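Local coordinates for protein beta-alanyl-CoA:ammonia lyase 2 (Clostridium propionicum, PDB 4MTU) that probably releases ammonia from beta-alanyl-CoA as a zinc-binding, hot dog-fold lyase assembled from six copies of the chain, at residues Lys4-Asp16 against Arg28-Leu40. Residues are numbered along the deposited sequence; the frame is centred on the assembly and turned at random.
Sequences KKVVHHLMMSAKD and RIVNQWGDVGTEL
With CG beside its backbone N (chi1 -71°), H8 lowers its imidazole onto helix 28-40, where Q32 and E39, both with CG anti to the backbone N, meet it at the edge. Q32 NE2 donates to H8 ND1 at 3.0 Å, nearly in the planes of both ring and amide. H8 NE2 in turn donates to E39 OE1 at 2.8 Å, meeting that oxygen almost along its C-O axis. V36 CG2 sits over the centre of one ring face, a CH-pi contact of 3.5 Å to the centroid. The two edge bonds thus fix the rotation of the imidazole, which the H9 ring of a neighbouring subunit also meets. The network continues from Q32: its OE1 accepts from R28 NH1 at 2.9 Å, on a lone pair in the carbonyl plane. R28 NE forms a salt bridge with D16 OD1 (2.9 Å), approached from above the carboxylate plane, while a water joins NH2 to D16 OD2 and M11 O. M12 CE rests on one face of the guanidinium, and L10 CD2 touches its edge. At the other end V6 CG2 packs against L40 CD2 at 3.6 Å. E39 OE2 is also hydrogen-bonded to Y43, and OE1 to H9 of a neighbouring subunit. This is the hot dog arrangement, the long helix lying along an antiparallel sheet: strand 4-11, outermost within the chain, runs roughly antiparallel to it (142°), pairs with strand 68-78 and, through backbone bonds from H9, meets a neighbouring subunit, while V36 reaches F87 of strand 82-95 and W33 Y54 of strand 50-59.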
# COMPACT_ATOMS: atom_id res chain seq x y z
N LYS A 4 32.07 -1.51 1.88
CA LYS A 4 31.56 -2.48 0.90
C LYS A 4 30.42 -1.83 0.13
O LYS A 4 29.74 -0.95 0.60
CB LYS A 4 31.04 -3.75 1.64
CG LYS A 4 29.73 -3.70 2.38
CD LYS A 4 29.38 -4.94 3.19
CE LYS A 4 28.11 -4.88 4.01
NZ LYS A 4 27.89 -6.06 4.94
N LYS A 5 30.16 -2.38 -1.05
CA LYS A 5 28.98 -2.08 -1.83
C LYS A 5 27.78 -2.73 -1.17
O LYS A 5 27.84 -3.90 -0.83
CB LYS A 5 29.22 -2.54 -3.26
CG LYS A 5 28.15 -2.22 -4.27
CD LYS A 5 28.57 -2.64 -5.71
CE LYS A 5 29.79 -1.93 -6.26
NZ LYS A 5 30.11 -2.12 -7.73
N VAL A 6 26.68 -2.03 -1.03
CA VAL A 6 25.42 -2.57 -0.55
C VAL A 6 24.57 -2.88 -1.79
O VAL A 6 24.46 -2.10 -2.72
CB VAL A 6 24.72 -1.59 0.36
CG1 VAL A 6 23.27 -1.95 0.60
CG2 VAL A 6 25.49 -1.53 1.70
N VAL A 7 23.95 -4.06 -1.75
CA VAL A 7 23.11 -4.55 -2.85
C VAL A 7 21.74 -4.92 -2.31
O VAL A 7 21.61 -5.82 -1.50
CB VAL A 7 23.75 -5.75 -3.53
CG1 VAL A 7 22.86 -6.37 -4.60
CG2 VAL A 7 25.11 -5.41 -4.12
N HIS A 8 20.72 -4.17 -2.69
CA HIS A 8 19.34 -4.57 -2.47
C HIS A 8 18.88 -5.37 -3.70
O HIS A 8 19.36 -5.14 -4.81
CB HIS A 8 18.45 -3.36 -2.20
CG HIS A 8 18.67 -2.73 -0.87
ND1 HIS A 8 17.75 -1.86 -0.31
CD2 HIS A 8 19.74 -2.85 -0.03
CE1 HIS A 8 18.24 -1.51 0.85
NE2 HIS A 8 19.45 -2.05 1.07
N HIS A 9 17.93 -6.26 -3.49
CA HIS A 9 17.46 -7.14 -4.54
C HIS A 9 16.06 -7.53 -4.18
O HIS A 9 15.81 -8.02 -3.07
CB HIS A 9 18.45 -8.31 -4.65
CG HIS A 9 18.11 -9.38 -5.67
ND1 HIS A 9 19.01 -9.84 -6.58
CD2 HIS A 9 17.01 -10.09 -5.90
CE1 HIS A 9 18.42 -10.83 -7.33
NE2 HIS A 9 17.17 -11.00 -6.90
N LEU A 10 15.14 -7.43 -5.17
CA LEU A 10 13.74 -7.74 -4.91
C LEU A 10 13.02 -7.85 -6.28
O LEU A 10 13.63 -7.68 -7.31
CB LEU A 10 13.14 -6.76 -3.90
CG LEU A 10 13.40 -5.29 -4.21
CD1 LEU A 10 12.67 -4.78 -5.42
CD2 LEU A 10 12.89 -4.45 -3.00
N MET A 11 11.73 -8.12 -6.20
CA MET A 11 10.86 -8.24 -7.38
C MET A 11 9.93 -7.06 -7.48
O MET A 11 9.40 -6.60 -6.46
CB MET A 11 10.03 -9.54 -7.26
CG MET A 11 9.32 -9.92 -8.54
SD MET A 11 8.22 -11.35 -8.32
CE MET A 11 6.76 -10.53 -7.74
N MET A 12 9.67 -6.60 -8.71
CA MET A 12 8.54 -5.73 -8.98
C MET A 12 7.26 -6.55 -9.07
O MET A 12 7.15 -7.40 -9.96
CB MET A 12 8.75 -4.99 -10.31
CG MET A 12 9.99 -4.09 -10.37
SD MET A 12 9.96 -2.67 -9.29
CE MET A 12 10.81 -3.26 -7.80
N SER A 13 6.38 -6.36 -8.12
CA SER A 13 5.10 -7.03 -8.18
C SER A 13 4.08 -6.16 -8.87
O SER A 13 4.35 -5.01 -9.25
CB SER A 13 4.59 -7.45 -6.79
OG SER A 13 4.07 -6.33 -6.15
N ALA A 14 2.85 -6.68 -9.01
CA ALA A 14 1.77 -5.87 -9.57
C ALA A 14 1.56 -4.60 -8.73
O ALA A 14 1.11 -3.58 -9.27
CB ALA A 14 0.49 -6.70 -9.63
N LYS A 15 1.87 -4.61 -7.46
CA LYS A 15 1.77 -3.48 -6.57
C LYS A 15 2.74 -2.35 -6.89
O LYS A 15 2.54 -1.23 -6.46
CB LYS A 15 1.97 -3.93 -5.11
CG LYS A 15 0.97 -5.02 -4.68
CD LYS A 15 1.42 -5.66 -3.38
CE LYS A 15 0.45 -6.69 -2.87
NZ LYS A 15 0.47 -7.87 -3.71
N ASP A 16 3.80 -2.65 -7.64
CA ASP A 16 4.78 -1.68 -8.05
C ASP A 16 4.39 -0.99 -9.36
O ASP A 16 4.99 0.04 -9.70
CB ASP A 16 6.16 -2.32 -8.19
CG ASP A 16 6.69 -2.74 -6.82
OD1 ASP A 16 6.93 -1.83 -5.98
OD2 ASP A 16 6.87 -3.95 -6.59
N ARG A 28 10.27 4.63 -8.19
CA ARG A 28 10.44 3.40 -7.41
C ARG A 28 11.91 3.09 -7.20
O ARG A 28 12.31 2.55 -6.15
CB ARG A 28 9.74 2.24 -8.15
CG ARG A 28 9.91 0.87 -7.51
CD ARG A 28 9.22 0.78 -6.19
NE ARG A 28 9.43 -0.52 -5.52
CZ ARG A 28 10.47 -0.80 -4.79
NH1 ARG A 28 11.44 0.08 -4.61
NH2 ARG A 28 10.56 -1.97 -4.19
N ILE A 29 12.75 3.39 -8.21
CA ILE A 29 14.18 3.18 -8.06
C ILE A 29 14.75 4.14 -7.01
O ILE A 29 15.57 3.75 -6.17
CB ILE A 29 14.90 3.42 -9.43
CG1 ILE A 29 14.45 2.38 -10.46
CG2 ILE A 29 16.39 3.43 -9.21
CD1 ILE A 29 14.94 2.67 -11.88
N VAL A 30 14.31 5.41 -7.04
CA VAL A 30 14.78 6.40 -6.09
C VAL A 30 14.35 6.00 -4.67
O VAL A 30 15.17 6.15 -3.75
CB VAL A 30 14.27 7.78 -6.49
CG1 VAL A 30 14.76 8.83 -5.49
CG2 VAL A 30 14.71 8.13 -7.91
N ASN A 31 13.19 5.44 -4.50
CA ASN A 31 12.77 4.93 -3.20
C ASN A 31 13.79 3.92 -2.67
O ASN A 31 14.23 3.94 -1.53
CB ASN A 31 11.37 4.36 -3.35
CG ASN A 31 10.86 3.84 -2.04
OD1 ASN A 31 11.27 4.30 -1.01
ND2 ASN A 31 10.03 2.84 -2.02
N GLN A 32 14.16 2.97 -3.56
CA GLN A 32 15.09 1.93 -3.14
C GLN A 32 16.48 2.49 -2.86
O GLN A 32 17.12 2.07 -1.88
CB GLN A 32 15.17 0.77 -4.17
CG GLN A 32 15.58 -0.49 -3.49
CD GLN A 32 14.58 -0.97 -2.49
OE1 GLN A 32 13.35 -0.89 -2.73
NE2 GLN A 32 15.02 -1.46 -1.37
N TRP A 33 16.95 3.42 -3.68
CA TRP A 33 18.27 4.04 -3.41
C TRP A 33 18.25 4.78 -2.06
O TRP A 33 19.29 4.79 -1.39
CB TRP A 33 18.62 4.98 -4.52
CG TRP A 33 19.05 4.30 -5.81
CD1 TRP A 33 19.54 3.05 -5.95
CD2 TRP A 33 19.03 4.91 -7.10
NE1 TRP A 33 19.85 2.80 -7.28
CE2 TRP A 33 19.53 3.96 -8.00
CE3 TRP A 33 18.60 6.15 -7.58
CZ2 TRP A 33 19.68 4.22 -9.39
CZ3 TRP A 33 18.72 6.41 -8.91
CH2 TRP A 33 19.25 5.45 -9.82
N GLY A 34 17.12 5.35 -1.65
CA GLY A 34 17.07 5.95 -0.34
C GLY A 34 17.36 4.92 0.75
O GLY A 34 18.09 5.21 1.72
N ASP A 35 16.80 3.72 0.61
CA ASP A 35 17.02 2.65 1.60
C ASP A 35 18.44 2.09 1.54
O ASP A 35 19.03 1.75 2.56
CB ASP A 35 16.00 1.57 1.45
CG ASP A 35 14.57 1.93 1.77
OD1 ASP A 35 14.35 3.09 2.26
OD2 ASP A 35 13.70 1.05 1.55
N VAL A 36 19.03 2.01 0.32
CA VAL A 36 20.42 1.62 0.18
C VAL A 36 21.32 2.63 0.88
O VAL A 36 22.25 2.29 1.62
CB VAL A 36 20.81 1.50 -1.33
CG1 VAL A 36 22.29 1.26 -1.50
CG2 VAL A 36 20.03 0.35 -1.98
N GLY A 37 21.07 3.92 0.62
CA GLY A 37 21.83 4.98 1.27
C GLY A 37 21.71 4.90 2.80
O GLY A 37 22.71 5.07 3.52
N THR A 38 20.50 4.65 3.29
CA THR A 38 20.31 4.53 4.74
C THR A 38 21.22 3.42 5.27
O THR A 38 21.88 3.57 6.30
CB THR A 38 18.84 4.21 5.05
OG1 THR A 38 18.02 5.31 4.60
CG2 THR A 38 18.63 4.03 6.54
N GLU A 39 21.24 2.25 4.59
CA GLU A 39 22.03 1.13 5.07
C GLU A 39 23.52 1.52 5.13
O GLU A 39 24.24 1.21 6.11
CB GLU A 39 21.82 -0.08 4.16
CG GLU A 39 22.31 -1.37 4.80
CD GLU A 39 22.02 -2.63 4.02
OE1 GLU A 39 21.14 -2.65 3.17
OE2 GLU A 39 22.68 -3.67 4.34
N LEU A 40 24.02 2.20 4.10
CA LEU A 40 25.39 2.68 4.08
C LEU A 40 25.69 3.62 5.30
O LEU A 40 26.77 3.53 5.87
CB LEU A 40 25.71 3.42 2.79
CG LEU A 40 25.73 2.57 1.51
CD1 LEU A 40 25.72 3.46 0.29
CD2 LEU A 40 26.97 1.70 1.49
O HOH W 1 8.84 -4.33 -4.76